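PDB 2IPI: aclacinomycin-N/aclacinomycin-A oxidase from Streptomyces galilaeus, which oxidises the terminal sugar of aclacinomycins in two successive oxygen-dependent steps, turning aclacinomycin N into A and A into Y, with a bicovalently bound FAD. Local coordinates for residues A[136-141]-A[343-348]; A[269-274]-A[329-334]; A[473-478]-A[484-489]. All blocks are in the same frame, centred on the assembly; numbering follows the deposited sequence.

Contact 1 of 3, residues A[136-141]-A[343-348]; sequences LYLDWG and PWLRAT
Y137 and L345 mark the closest approach of the two backbones, with Y137 CA 7.8 Å from L345 CA, where the end of helix 129-140 meets the short helix 344-348. Over the two segments the helix axes run almost antiparallel, at 170°, and come no nearer than 11.9 Å. That spacing is too wide for small residues to bridge, and large side chains fill it from both sides. Y137 extends its ring anti to its own backbone N (chi1 178°), and W344 reaches back past it in the opposite direction. Their six-membered rings have centroids 5.1 Å apart and planes inclined at 52°, an oblique pairing that is neither a stack nor an edge-to-face contact. W344 CE3 sits above one face of the tyrosine ring, offset toward its rim, while W344 CZ3 makes the tightest touch, 3.6 Å from Y137 CD1. At the ring atom across from CD1, Y137 CE2 lies 3.9 Å from L345 CB, which comes in obliquely. L138 adds a looser apolar touch near the surface, its CD2 4.5 Å from L345 CD2. Y137 and W344 suit this place because their broad ring carbons can span the wide gap between the helices while keeping the contact apolar. P343 suits the position just before helix 344-348, since proline has no N-H to leave without an acceptor; its O receives A347 N at 2.9 Å. W344 also packs on P245 and T248, and Y137 on A244. Helix 129-140 belongs to the FAD-binding PCMH-type region, whereas helix 344-348 directly follows an outermost strand, 336-342, of the seven-stranded antiparallel sheet. The contact is therefore an apolar bridge between the two halves of the two-domain fold of FAD-linked oxidases related to berberine bridge enzyme.

Contact 2 of 3, residues A[269-274]-A[329-334]; sequences IDNHGA and EGTGVE
N271 reaches E329 and G330 by swinging its CG opposite its own carbonyl carbon (chi1 -78°), while a chi2 of 2° puts OD1 on the same side as its CA and drives ND2 outward from the helix. N271 lies on helix 262-278, part of the helical layer that accompanies the large antiparallel sheet in oxidases of the berberine bridge enzyme type, whereas E329 starts the loop that leads from helix 316-327 to the edge strand 336-342. The backbones approach most closely at this pair, with N271 CA 7.4 Å from E329 CA. The real partner of the amide is the carbonyl O of V327, the last residue of helix 316-327, which accepts a hydrogen bond from N271 ND2. Asparagine suits the site because its short side chain can carry an N-H donor from one helix to a carbonyl at the end of another. The same placement brings ND2 up against two backbone amides, 3.2 Å from E329 N and 3.4 Å from G330 N. All three are donors, so these are close neighbours and not bonds. G330, with no side chain, lets its backbone N come this close to the amide. E329 bends at chi2 (-97°) and offers the amide only its aliphatic root, with CB 3.9 Å from N271 ND2; its charged end belongs naturally to the exposed surface. Around N271 the helix is regular, with G273 N bonded to I269 O at 3.0 Å. T331 extends the loop's hold on the same helix by packing against A264 and I268. Its OG1 passes N271 ND2 at 4.5 Å, too far for a bond.

Contact 3 of 3, residues A[473-478]-A[484-489]; sequences DLVDER and VPWYTL
L474 and W486 bring the backbones closest, with L474 CA 5.6 Å from W486 CA, where the end of a 3-10 turn, 473-475, meets the first turn of helix 486-491, which P485 precedes at the N-cap position. Two leucines form the buried side of the contact. They cross at an angle, L474 CD1 lying 3.6 Å from L489 CD1, and L474 CD2 also touches that same methyl, at 3.9 Å. Leucine suits such a site because its two methyls give broad apolar contact, both of those on L474 meeting the one on L489. Closer to the surface, W486 meets L474 and V475 with the root of its side chain: W486 CB is 4.1 Å from L474 CB and equally 4.1 Å from V475 CG2. The indole then leads away, its CG held between the backbone N and the carbonyl carbon (chi1 66°), and rests near Y491. V475 lies alongside it, pointing the same way. L474 additionally packs on T465 and Y490. Just before these apolar residues, the salt bridges of D473 to K364 and R442 hold the start of the segment. The touch between the two segments is itself wholly apolar, which implies cohesion by burial of hydrocarbon and not by aimed polar bonds.

Overall arrangement
The three contacts are well separated and do not touch: centres of contacts 1 and 2 lie 35 Å apart and those of contacts 2 and 3 34 Å, while contacts 1 and 3, with centres 40 Å apart, lie on opposite sides of the chain's centre. The side chain of W344 is about 13 Å, and that of W486 about 11 Å, from the bound FAD, which is tethered to H89 and C149, so neither contact 1 nor contact 3 lies against it. Contact 3 is also about 8 Å, between side chains, from the catalytic Y469, at L474. Contact 2 stays at the surface, away from the flavin and substrate sites, and in sequence falls between the two segments of contact 1.

Contact 1 of 3, residues A[136-141]-A[343-348]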
ATOM      1  N   LEU A 136     -12.665 -15.416  -0.432  1.00 13.04           N
ATOM      2  CA  LEU A 136     -13.866 -14.607  -0.242  1.00 13.55           C
ATOM      3  C   LEU A 136     -14.811 -14.734  -1.426  1.00 12.12           C
ATOM      4  O   LEU A 136     -16.034 -14.729  -1.346  1.00 10.13           O
ATOM      5  CB  LEU A 136     -13.463 -13.146  -0.062  1.00 15.66           C
ATOM      6  CG  LEU A 136     -13.636 -12.478   1.297  1.00 18.23           C
ATOM      7  CD1 LEU A 136     -13.722 -13.484   2.428  1.00 16.48           C
ATOM      8  CD2 LEU A 136     -12.517 -11.464   1.540  1.00  9.48           C
ATOM      9  N   TYR A 137     -14.191 -14.815  -2.613  1.00 12.41           N
ATOM     10  CA  TYR A 137     -15.006 -14.760  -3.834  1.00 10.50           C
ATOM     11  C   TYR A 137     -15.773 -16.057  -4.053  1.00 10.38           C
ATOM     12  O   TYR A 137     -16.989 -16.023  -4.263  1.00 15.67           O
ATOM     13  CB  TYR A 137     -14.070 -14.463  -4.998  1.00 11.71           C
ATOM     14  CG  TYR A 137     -14.708 -14.419  -6.359  1.00 12.26           C
ATOM     15  CD1 TYR A 137     -15.614 -13.422  -6.692  1.00 14.62           C
ATOM     16  CD2 TYR A 137     -14.397 -15.402  -7.291  1.00 11.77           C
ATOM     17  CE1 TYR A 137     -16.198 -13.404  -7.952  1.00 14.67           C
ATOM     18  CE2 TYR A 137     -14.969 -15.387  -8.549  1.00 11.42           C
ATOM     19  CZ  TYR A 137     -15.860 -14.384  -8.860  1.00 11.26           C
ATOM     20  OH  TYR A 137     -16.440 -14.362 -10.118  1.00 21.04           O
ATOM     21  N   LEU A 138     -15.084 -17.176  -4.014  1.00 11.98           N
ATOM     22  CA  LEU A 138     -15.632 -18.481  -4.366  1.00 12.09           C
ATOM     23  C   LEU A 138     -16.720 -18.884  -3.387  1.00 12.88           C
ATOM     24  O   LEU A 138     -17.732 -19.469  -3.786  1.00 10.91           O
ATOM     25  CB  LEU A 138     -14.523 -19.546  -4.423  1.00 12.25           C
ATOM     26  CG  LEU A 138     -13.433 -19.292  -5.480  1.00  8.76           C
ATOM     27  CD1 LEU A 138     -12.444 -20.436  -5.547  1.00  8.48           C
ATOM     28  CD2 LEU A 138     -14.079 -19.043  -6.840  1.00 16.18           C
ATOM     29  N   ASP A 139     -16.565 -18.581  -2.093  1.00 11.55           N
ATOM     30  CA  ASP A 139     -17.612 -18.982  -1.158  1.00 12.81           C
ATOM     31  C   ASP A 139     -18.818 -18.046  -1.172  1.00 14.01           C
ATOM     32  O   ASP A 139     -19.963 -18.452  -0.921  1.00 15.29           O
ATOM     33  CB  ASP A 139     -17.097 -19.146   0.262  1.00 12.47           C
ATOM     34  CG  ASP A 139     -16.137 -20.272   0.524  1.00 15.45           C
ATOM     35  OD1 ASP A 139     -15.990 -21.183  -0.309  1.00 12.73           O
ATOM     36  OD2 ASP A 139     -15.462 -20.289   1.584  1.00 17.16           O
ATOM     37  N   TRP A 140     -18.646 -16.751  -1.444  1.00 13.08           N
ATOM     38  CA  TRP A 140     -19.713 -15.777  -1.266  1.00 11.08           C
ATOM     39  C   TRP A 140     -19.843 -14.794  -2.418  1.00  6.71           C
ATOM     40  O   TRP A 140     -20.793 -14.007  -2.439  1.00  8.56           O
ATOM     41  CB  TRP A 140     -19.504 -14.978   0.051  1.00 10.83           C
ATOM     42  CG  TRP A 140     -19.359 -15.847   1.256  1.00 12.70           C
ATOM     43  CD1 TRP A 140     -20.388 -16.437   1.955  1.00 13.66           C
ATOM     44  CD2 TRP A 140     -18.152 -16.238   1.918  1.00 14.98           C
ATOM     45  NE1 TRP A 140     -19.879 -17.168   3.007  1.00 16.49           N
ATOM     46  CE2 TRP A 140     -18.515 -17.063   3.011  1.00 14.78           C
ATOM     47  CE3 TRP A 140     -16.792 -15.988   1.722  1.00 16.62           C
ATOM     48  CZ2 TRP A 140     -17.576 -17.620   3.874  1.00 17.77           C
ATOM     49  CZ3 TRP A 140     -15.861 -16.542   2.579  1.00 18.97           C
ATOM     50  CH2 TRP A 140     -16.251 -17.357   3.655  1.00 17.41           C
ATOM     51  N   GLY A 141     -18.937 -14.735  -3.385  1.00 10.36           N
ATOM     52  CA  GLY A 141     -19.084 -13.795  -4.493  1.00 11.44           C
ATOM     53  C   GLY A 141     -18.747 -12.368  -4.166  1.00 13.94           C
ATOM     54  O   GLY A 141     -19.161 -11.354  -4.738  1.00 13.41           O
ATOM     55  N   PRO A 343     -12.395 -13.115 -16.724  1.00 14.79           N
ATOM     56  CA  PRO A 343     -13.114 -13.291 -15.458  1.00 15.62           C
ATOM     57  C   PRO A 343     -12.416 -12.506 -14.351  1.00 14.58           C
ATOM     58  O   PRO A 343     -11.181 -12.446 -14.295  1.00 11.58           O
ATOM     59  CB  PRO A 343     -13.045 -14.792 -15.204  1.00 17.56           C
ATOM     60  CG  PRO A 343     -12.712 -15.399 -16.530  1.00 17.76           C
ATOM     61  CD  PRO A 343     -11.868 -14.381 -17.244  1.00 14.94           C
ATOM     62  N   TRP A 344     -13.234 -11.900 -13.488  1.00 14.32           N
ATOM     63  CA  TRP A 344     -12.674 -11.073 -12.423  1.00 16.93           C
ATOM     64  C   TRP A 344     -11.602 -11.779 -11.601  1.00 16.67           C
ATOM     65  O   TRP A 344     -10.538 -11.186 -11.351  1.00 20.61           O
ATOM     66  CB  TRP A 344     -13.792 -10.553 -11.490  1.00 16.66           C
ATOM     67  CG  TRP A 344     -13.173  -9.671 -10.435  1.00 17.59           C
ATOM     68  CD1 TRP A 344     -12.783  -8.370 -10.532  1.00 17.59           C
ATOM     69  CD2 TRP A 344     -12.877 -10.083  -9.092  1.00 16.06           C
ATOM     70  NE1 TRP A 344     -12.266  -7.943  -9.338  1.00 16.77           N
ATOM     71  CE2 TRP A 344     -12.308  -8.976  -8.434  1.00 17.03           C
ATOM     72  CE3 TRP A 344     -13.049 -11.293  -8.416  1.00 16.69           C
ATOM     73  CZ2 TRP A 344     -11.906  -9.053  -7.098  1.00 17.61           C
ATOM     74  CZ3 TRP A 344     -12.650 -11.370  -7.095  1.00 12.38           C
ATOM     75  CH2 TRP A 344     -12.088 -10.255  -6.467  1.00 17.06           C
ATOM     76  N   LEU A 345     -11.799 -13.008 -11.144  1.00 14.45           N
ATOM     77  CA  LEU A 345     -10.757 -13.610 -10.307  1.00 15.90           C
ATOM     78  C   LEU A 345      -9.491 -13.902 -11.108  1.00 14.53           C
ATOM     79  O   LEU A 345      -8.371 -13.637 -10.686  1.00 11.72           O
ATOM     80  CB  LEU A 345     -11.228 -14.893  -9.606  1.00 12.83           C
ATOM     81  CG  LEU A 345     -10.138 -15.440  -8.650  1.00 12.30           C
ATOM     82  CD1 LEU A 345     -10.028 -14.520  -7.441  1.00  8.62           C
ATOM     83  CD2 LEU A 345     -10.410 -16.867  -8.222  1.00 13.27           C
ATOM     84  N   ARG A 346      -9.675 -14.452 -12.304  1.00 14.56           N
ATOM     85  CA  ARG A 346      -8.530 -14.771 -13.157  1.00 15.43           C
ATOM     86  C   ARG A 346      -7.684 -13.531 -13.396  1.00 12.76           C
ATOM     87  O   ARG A 346      -6.460 -13.557 -13.238  1.00 17.15           O
ATOM     88  CB  ARG A 346      -9.029 -15.356 -14.481  1.00 11.61           C
ATOM     89  CG  ARG A 346      -8.002 -15.344 -15.602  1.00 17.29           C
ATOM     90  CD  ARG A 346      -8.161 -16.468 -16.599  1.00 20.98           C
ATOM     91  NE  ARG A 346      -6.972 -17.309 -16.692  1.00 23.51           N
ATOM     92  CZ  ARG A 346      -6.669 -18.148 -17.665  1.00 24.83           C
ATOM     93  NH1 ARG A 346      -7.452 -18.331 -18.725  1.00 27.45           N
ATOM     94  NH2 ARG A 346      -5.544 -18.857 -17.611  1.00 26.69           N
ATOM     95  N   ALA A 347      -8.341 -12.443 -13.777  1.00 15.37           N
ATOM     96  CA  ALA A 347      -7.626 -11.202 -14.071  1.00 17.03           C
ATOM     97  C   ALA A 347      -6.890 -10.697 -12.830  1.00 18.25           C
ATOM     98  O   ALA A 347      -5.744 -10.256 -12.899  1.00 20.83           O
ATOM     99  CB  ALA A 347      -8.607 -10.173 -14.613  1.00 12.02           C
ATOM    100  N   THR A 348      -7.578 -10.798 -11.702  1.00 19.60           N
ATOM    101  CA  THR A 348      -7.160 -10.439 -10.367  1.00 17.74           C
ATOM    102  C   THR A 348      -5.933 -11.214  -9.883  1.00 20.17           C
ATOM    103  O   THR A 348      -5.132 -10.649  -9.126  1.00 18.66           O
ATOM    104  CB  THR A 348      -8.309 -10.689  -9.359  1.00 18.88           C
ATOM    105  OG1 THR A 348      -9.473  -9.942  -9.742  1.00 14.86           O
ATOM    106  CG2 THR A 348      -7.916 -10.210  -7.969  1.00 12.90           C
TER

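Contact 2 of 3, residues A[269-274]-A[329-334]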
ATOM      1  N   ILE A 269       0.376  14.211 -20.061  1.00 18.39           N
ATOM      2  CA  ILE A 269       0.359  14.482 -18.623  1.00 15.69           C
ATOM      3  C   ILE A 269      -0.768  15.434 -18.266  1.00 17.33           C
ATOM      4  O   ILE A 269      -1.602  15.160 -17.402  1.00 19.05           O
ATOM      5  CB  ILE A 269       1.700  15.076 -18.144  1.00 14.34           C
ATOM      6  CG1 ILE A 269       2.846  14.069 -18.151  1.00 13.28           C
ATOM      7  CG2 ILE A 269       1.525  15.724 -16.776  1.00 15.53           C
ATOM      8  CD1 ILE A 269       2.727  12.943 -17.152  1.00 20.56           C
ATOM      9  N   ASP A 270      -0.793  16.583 -18.938  1.00 15.75           N
ATOM     10  CA  ASP A 270      -1.767  17.612 -18.572  1.00 16.90           C
ATOM     11  C   ASP A 270      -3.188  17.130 -18.825  1.00 16.75           C
ATOM     12  O   ASP A 270      -4.083  17.415 -18.018  1.00 17.17           O
ATOM     13  CB  ASP A 270      -1.463  18.903 -19.332  1.00 19.95           C
ATOM     14  CG  ASP A 270      -0.139  19.515 -18.883  1.00 25.12           C
ATOM     15  OD1 ASP A 270       0.361  19.117 -17.812  1.00 23.20           O
ATOM     16  OD2 ASP A 270       0.394  20.383 -19.614  1.00 31.27           O
ATOM     17  N   ASN A 271      -3.345  16.404 -19.938  1.00 13.62           N
ATOM     18  CA  ASN A 271      -4.636  15.795 -20.246  1.00 17.05           C
ATOM     19  C   ASN A 271      -5.049  14.787 -19.167  1.00 14.43           C
ATOM     20  O   ASN A 271      -6.176  14.875 -18.665  1.00 14.52           O
ATOM     21  CB  ASN A 271      -4.588  15.128 -21.624  1.00 16.46           C
ATOM     22  CG  ASN A 271      -4.694  16.100 -22.778  1.00 16.25           C
ATOM     23  OD1 ASN A 271      -4.775  17.320 -22.638  1.00 16.86           O
ATOM     24  ND2 ASN A 271      -4.710  15.552 -23.995  1.00 19.78           N
ATOM     25  N   HIS A 272      -4.182  13.849 -18.811  1.00 14.50           N
ATOM     26  CA  HIS A 272      -4.485  12.862 -17.765  1.00 15.72           C
ATOM     27  C   HIS A 272      -4.959  13.531 -16.476  1.00 16.64           C
ATOM     28  O   HIS A 272      -6.014  13.163 -15.939  1.00 18.17           O
ATOM     29  CB  HIS A 272      -3.267  11.980 -17.516  1.00 13.55           C
ATOM     30  CG  HIS A 272      -3.205  11.133 -16.293  1.00 14.15           C
ATOM     31  ND1 HIS A 272      -3.398   9.772 -16.354  1.00 15.94           N
ATOM     32  CD2 HIS A 272      -2.969  11.384 -14.979  1.00 13.39           C
ATOM     33  CE1 HIS A 272      -3.287   9.221 -15.154  1.00 13.62           C
ATOM     34  NE2 HIS A 272      -3.032  10.188 -14.296  1.00 14.54           N
ATOM     35  N   GLY A 273      -4.166  14.479 -15.988  1.00 16.81           N
ATOM     36  CA  GLY A 273      -4.427  15.213 -14.775  1.00 16.30           C
ATOM     37  C   GLY A 273      -5.658  16.081 -14.798  1.00 15.05           C
ATOM     38  O   GLY A 273      -6.372  16.177 -13.790  1.00 16.65           O
ATOM     39  N   ALA A 274      -5.989  16.755 -15.909  1.00 14.62           N
ATOM     40  CA  ALA A 274      -7.239  17.517 -15.904  1.00 15.64           C
ATOM     41  C   ALA A 274      -8.457  16.594 -15.771  1.00 16.04           C
ATOM     42  O   ALA A 274      -9.435  17.014 -15.155  1.00 20.37           O
ATOM     43  CB  ALA A 274      -7.391  18.372 -17.156  1.00 16.47           C
ATOM     44  N   GLU A 329      -5.885  13.749 -26.369  1.00 23.49           N
ATOM     45  CA  GLU A 329      -6.557  14.647 -27.299  1.00 28.69           C
ATOM     46  C   GLU A 329      -5.602  15.610 -27.993  1.00 33.51           C
ATOM     47  O   GLU A 329      -5.527  15.650 -29.225  1.00 42.99           O
ATOM     48  CB  GLU A 329      -7.652  15.484 -26.623  1.00 34.27           C
ATOM     49  CG  GLU A 329      -8.775  15.798 -27.606  1.00 38.08           C
ATOM     50  CD  GLU A 329      -8.689  17.151 -28.270  1.00 41.68           C
ATOM     51  OE1 GLU A 329      -9.319  17.328 -29.334  1.00 46.88           O
ATOM     52  OE2 GLU A 329      -7.999  18.055 -27.743  1.00 42.67           O
ATOM     53  N   GLY A 330      -4.824  16.400 -27.249  1.00 31.61           N
ATOM     54  CA  GLY A 330      -3.976  17.371 -27.948  1.00 30.39           C
ATOM     55  C   GLY A 330      -2.620  16.816 -28.344  1.00 28.40           C
ATOM     56  O   GLY A 330      -1.676  17.573 -28.547  1.00 35.34           O
ATOM     57  N   THR A 331      -2.517  15.500 -28.450  1.00 25.26           N
ATOM     58  CA  THR A 331      -1.238  14.827 -28.646  1.00 27.67           C
ATOM     59  C   THR A 331      -0.851  14.774 -30.106  1.00 31.49           C
ATOM     60  O   THR A 331      -1.646  14.973 -31.023  1.00 32.58           O
ATOM     61  CB  THR A 331      -1.335  13.413 -28.035  1.00 27.79           C
ATOM     62  OG1 THR A 331      -1.707  13.604 -26.649  1.00 28.77           O
ATOM     63  CG2 THR A 331      -0.024  12.658 -28.020  1.00 30.59           C
ATOM     64  N   GLY A 332       0.431  14.496 -30.344  1.00 35.47           N
ATOM     65  CA  GLY A 332       0.881  14.372 -31.725  1.00 36.49           C
ATOM     66  C   GLY A 332       1.015  12.922 -32.127  1.00 35.63           C
ATOM     67  O   GLY A 332       1.223  12.654 -33.308  1.00 35.16           O
ATOM     68  N   VAL A 333       0.910  11.996 -31.162  1.00 34.75           N
ATOM     69  CA  VAL A 333       1.131  10.594 -31.529  1.00 33.41           C
ATOM     70  C   VAL A 333      -0.064   9.719 -31.180  1.00 33.05           C
ATOM     71  O   VAL A 333      -0.772   9.941 -30.198  1.00 35.58           O
ATOM     72  CB  VAL A 333       2.407  10.020 -30.890  1.00 34.12           C
ATOM     73  CG1 VAL A 333       3.211  11.122 -30.218  1.00 30.95           C
ATOM     74  CG2 VAL A 333       2.052   8.909 -29.916  1.00 35.45           C
ATOM     75  N   GLU A 334      -0.289   8.697 -32.014  1.00 31.82           N
ATOM     76  CA  GLU A 334      -1.428   7.818 -31.784  1.00 30.51           C
ATOM     77  C   GLU A 334      -1.014   6.468 -31.196  1.00 26.58           C
ATOM     78  O   GLU A 334      -0.145   5.783 -31.727  1.00 23.56           O
ATOM     79  CB  GLU A 334      -2.216   7.603 -33.078  1.00 34.50           C
ATOM     80  CG  GLU A 334      -3.057   6.339 -33.049  1.00 35.37           C
ATOM     81  CD  GLU A 334      -4.538   6.569 -32.797  1.00 37.38           C
ATOM     82  OE1 GLU A 334      -5.350   5.806 -33.362  1.00 43.05           O
ATOM     83  OE2 GLU A 334      -4.858   7.517 -32.045  1.00 36.81           O
TER

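Contact 3 of 3, residues A[473-478]-A[484-489]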
ATOM      1  N   ASP A 473      14.389   8.772   3.894  1.00 16.74           N
ATOM      2  CA  ASP A 473      14.926  10.051   3.453  1.00 16.60           C
ATOM      3  C   ASP A 473      14.061  11.187   3.976  1.00 16.29           C
ATOM      4  O   ASP A 473      14.509  12.341   4.023  1.00 14.03           O
ATOM      5  CB  ASP A 473      14.998  10.123   1.923  1.00 15.07           C
ATOM      6  CG  ASP A 473      15.971   9.104   1.355  1.00 16.12           C
ATOM      7  OD1 ASP A 473      15.760   8.602   0.234  1.00 19.66           O
ATOM      8  OD2 ASP A 473      16.968   8.813   2.057  1.00 18.80           O
ATOM      9  N   LEU A 474      12.820  10.866   4.370  1.00 15.77           N
ATOM     10  CA  LEU A 474      11.945  11.908   4.902  1.00 14.01           C
ATOM     11  C   LEU A 474      12.461  12.445   6.237  1.00 14.06           C
ATOM     12  O   LEU A 474      12.012  13.511   6.661  1.00 15.42           O
ATOM     13  CB  LEU A 474      10.515  11.413   5.095  1.00 16.65           C
ATOM     14  CG  LEU A 474       9.740  11.006   3.836  1.00 16.61           C
ATOM     15  CD1 LEU A 474       8.246  10.900   4.146  1.00 15.54           C
ATOM     16  CD2 LEU A 474      10.000  11.963   2.688  1.00  9.87           C
ATOM     17  N   VAL A 475      13.369  11.701   6.845  1.00 19.41           N
ATOM     18  CA  VAL A 475      13.950  12.062   8.132  1.00 20.29           C
ATOM     19  C   VAL A 475      15.406  12.480   7.964  1.00 23.35           C
ATOM     20  O   VAL A 475      16.096  12.762   8.945  1.00 24.90           O
ATOM     21  CB  VAL A 475      13.852  10.887   9.126  1.00 21.97           C
ATOM     22  CG1 VAL A 475      14.282  11.321  10.516  1.00 26.42           C
ATOM     23  CG2 VAL A 475      12.439  10.319   9.137  1.00 21.89           C
ATOM     24  N   ASP A 476      15.883  12.544   6.722  1.00 21.74           N
ATOM     25  CA  ASP A 476      17.211  13.067   6.433  1.00 22.27           C
ATOM     26  C   ASP A 476      17.149  14.529   5.967  1.00 24.51           C
ATOM     27  O   ASP A 476      16.541  14.868   4.951  1.00 25.42           O
ATOM     28  CB  ASP A 476      17.893  12.195   5.378  1.00 23.06           C
ATOM     29  CG  ASP A 476      19.254  12.740   4.987  1.00 24.99           C
ATOM     30  OD1 ASP A 476      20.268  12.220   5.488  1.00 27.55           O
ATOM     31  OD2 ASP A 476      19.297  13.695   4.182  1.00 30.46           O
ATOM     32  N   GLU A 477      17.753  15.414   6.768  1.00 26.23           N
ATOM     33  CA  GLU A 477      17.692  16.847   6.508  1.00 27.52           C
ATOM     34  C   GLU A 477      18.620  17.242   5.365  1.00 28.67           C
ATOM     35  O   GLU A 477      18.432  18.220   4.660  1.00 27.90           O
ATOM     36  CB  GLU A 477      18.048  17.634   7.770  1.00 27.04           C
ATOM     37  N   ARG A 478      19.647  16.399   5.169  1.00 29.90           N
ATOM     38  CA  ARG A 478      20.586  16.620   4.075  1.00 34.43           C
ATOM     39  C   ARG A 478      20.024  16.105   2.754  1.00 36.00           C
ATOM     40  O   ARG A 478      20.691  15.343   2.066  1.00 38.15           O
ATOM     41  CB  ARG A 478      21.926  15.945   4.375  1.00 36.80           C
ATOM     42  N   VAL A 484       8.839  20.682   7.439  1.00 22.73           N
ATOM     43  CA  VAL A 484       7.740  19.774   7.755  1.00 21.19           C
ATOM     44  C   VAL A 484       8.251  18.419   8.217  1.00 20.06           C
ATOM     45  O   VAL A 484       9.132  17.834   7.575  1.00 19.99           O
ATOM     46  CB  VAL A 484       6.832  19.621   6.523  1.00 21.18           C
ATOM     47  CG1 VAL A 484       5.628  18.747   6.834  1.00 18.40           C
ATOM     48  CG2 VAL A 484       6.395  21.006   6.044  1.00 18.70           C
ATOM     49  N   PRO A 485       7.714  17.913   9.322  1.00 16.87           N
ATOM     50  CA  PRO A 485       8.183  16.629   9.865  1.00 16.42           C
ATOM     51  C   PRO A 485       7.632  15.450   9.072  1.00 15.84           C
ATOM     52  O   PRO A 485       6.650  15.620   8.338  1.00 18.49           O
ATOM     53  CB  PRO A 485       7.619  16.616  11.281  1.00 16.08           C
ATOM     54  CG  PRO A 485       6.601  17.691  11.356  1.00 17.36           C
ATOM     55  CD  PRO A 485       6.633  18.512  10.113  1.00 16.74           C
ATOM     56  N   TRP A 486       8.251  14.278   9.214  1.00 15.89           N
ATOM     57  CA  TRP A 486       7.790  13.108   8.472  1.00 15.13           C
ATOM     58  C   TRP A 486       6.359  12.731   8.831  1.00 15.58           C
ATOM     59  O   TRP A 486       5.599  12.195   8.017  1.00 12.91           O
ATOM     60  CB  TRP A 486       8.732  11.918   8.738  1.00 14.03           C
ATOM     61  CG  TRP A 486       8.637  11.500  10.182  1.00 17.51           C
ATOM     62  CD1 TRP A 486       9.232  12.053  11.284  1.00 17.47           C
ATOM     63  CD2 TRP A 486       7.850  10.399  10.652  1.00 18.11           C
ATOM     64  NE1 TRP A 486       8.868  11.358  12.417  1.00 15.40           N
ATOM     65  CE2 TRP A 486       8.019  10.336  12.045  1.00 17.09           C
ATOM     66  CE3 TRP A 486       7.026   9.465  10.015  1.00 17.40           C
ATOM     67  CZ2 TRP A 486       7.376   9.360  12.807  1.00 17.71           C
ATOM     68  CZ3 TRP A 486       6.398   8.507  10.776  1.00 18.63           C
ATOM     69  CH2 TRP A 486       6.572   8.458  12.170  1.00 17.70           C
ATOM     70  N   TYR A 487       5.964  12.984  10.080  1.00 15.72           N
ATOM     71  CA  TYR A 487       4.652  12.494  10.519  1.00 15.67           C
ATOM     72  C   TYR A 487       3.528  13.372   9.990  1.00 15.59           C
ATOM     73  O   TYR A 487       2.411  12.901   9.738  1.00 14.32           O
ATOM     74  CB  TYR A 487       4.569  12.361  12.046  1.00 15.15           C
ATOM     75  CG  TYR A 487       5.036  13.540  12.857  1.00 15.56           C
ATOM     76  CD1 TYR A 487       6.210  13.475  13.592  1.00 17.93           C
ATOM     77  CD2 TYR A 487       4.309  14.726  12.893  1.00 17.28           C
ATOM     78  CE1 TYR A 487       6.651  14.548  14.337  1.00 17.23           C
ATOM     79  CE2 TYR A 487       4.750  15.801  13.642  1.00 19.65           C
ATOM     80  CZ  TYR A 487       5.918  15.711  14.364  1.00 20.17           C
ATOM     81  OH  TYR A 487       6.362  16.786  15.112  1.00 19.46           O
ATOM     82  N   THR A 488       3.786  14.662   9.801  1.00 12.96           N
ATOM     83  CA  THR A 488       2.857  15.530   9.079  1.00 14.34           C
ATOM     84  C   THR A 488       2.633  14.964   7.680  1.00 13.26           C
ATOM     85  O   THR A 488       1.524  14.868   7.174  1.00 12.39           O
ATOM     86  CB  THR A 488       3.409  16.964   8.990  1.00 17.59           C
ATOM     87  OG1 THR A 488       3.527  17.479  10.334  1.00 19.01           O
ATOM     88  CG2 THR A 488       2.483  17.884   8.208  1.00 15.44           C
ATOM     89  N   LEU A 489       3.761  14.574   7.073  1.00 12.02           N
ATOM     90  CA  LEU A 489       3.750  14.111   5.701  1.00 13.65           C
ATOM     91  C   LEU A 489       2.818  12.913   5.556  1.00 11.46           C
ATOM     92  O   LEU A 489       2.024  12.877   4.626  1.00 11.43           O
ATOM     93  CB  LEU A 489       5.155  13.737   5.225  1.00 14.58           C
ATOM     94  CG  LEU A 489       6.154  14.875   5.013  1.00 13.22           C
ATOM     95  CD1 LEU A 489       7.381  14.345   4.283  1.00  8.20           C
ATOM     96  CD2 LEU A 489       5.549  16.037   4.239  1.00 12.67           C
TER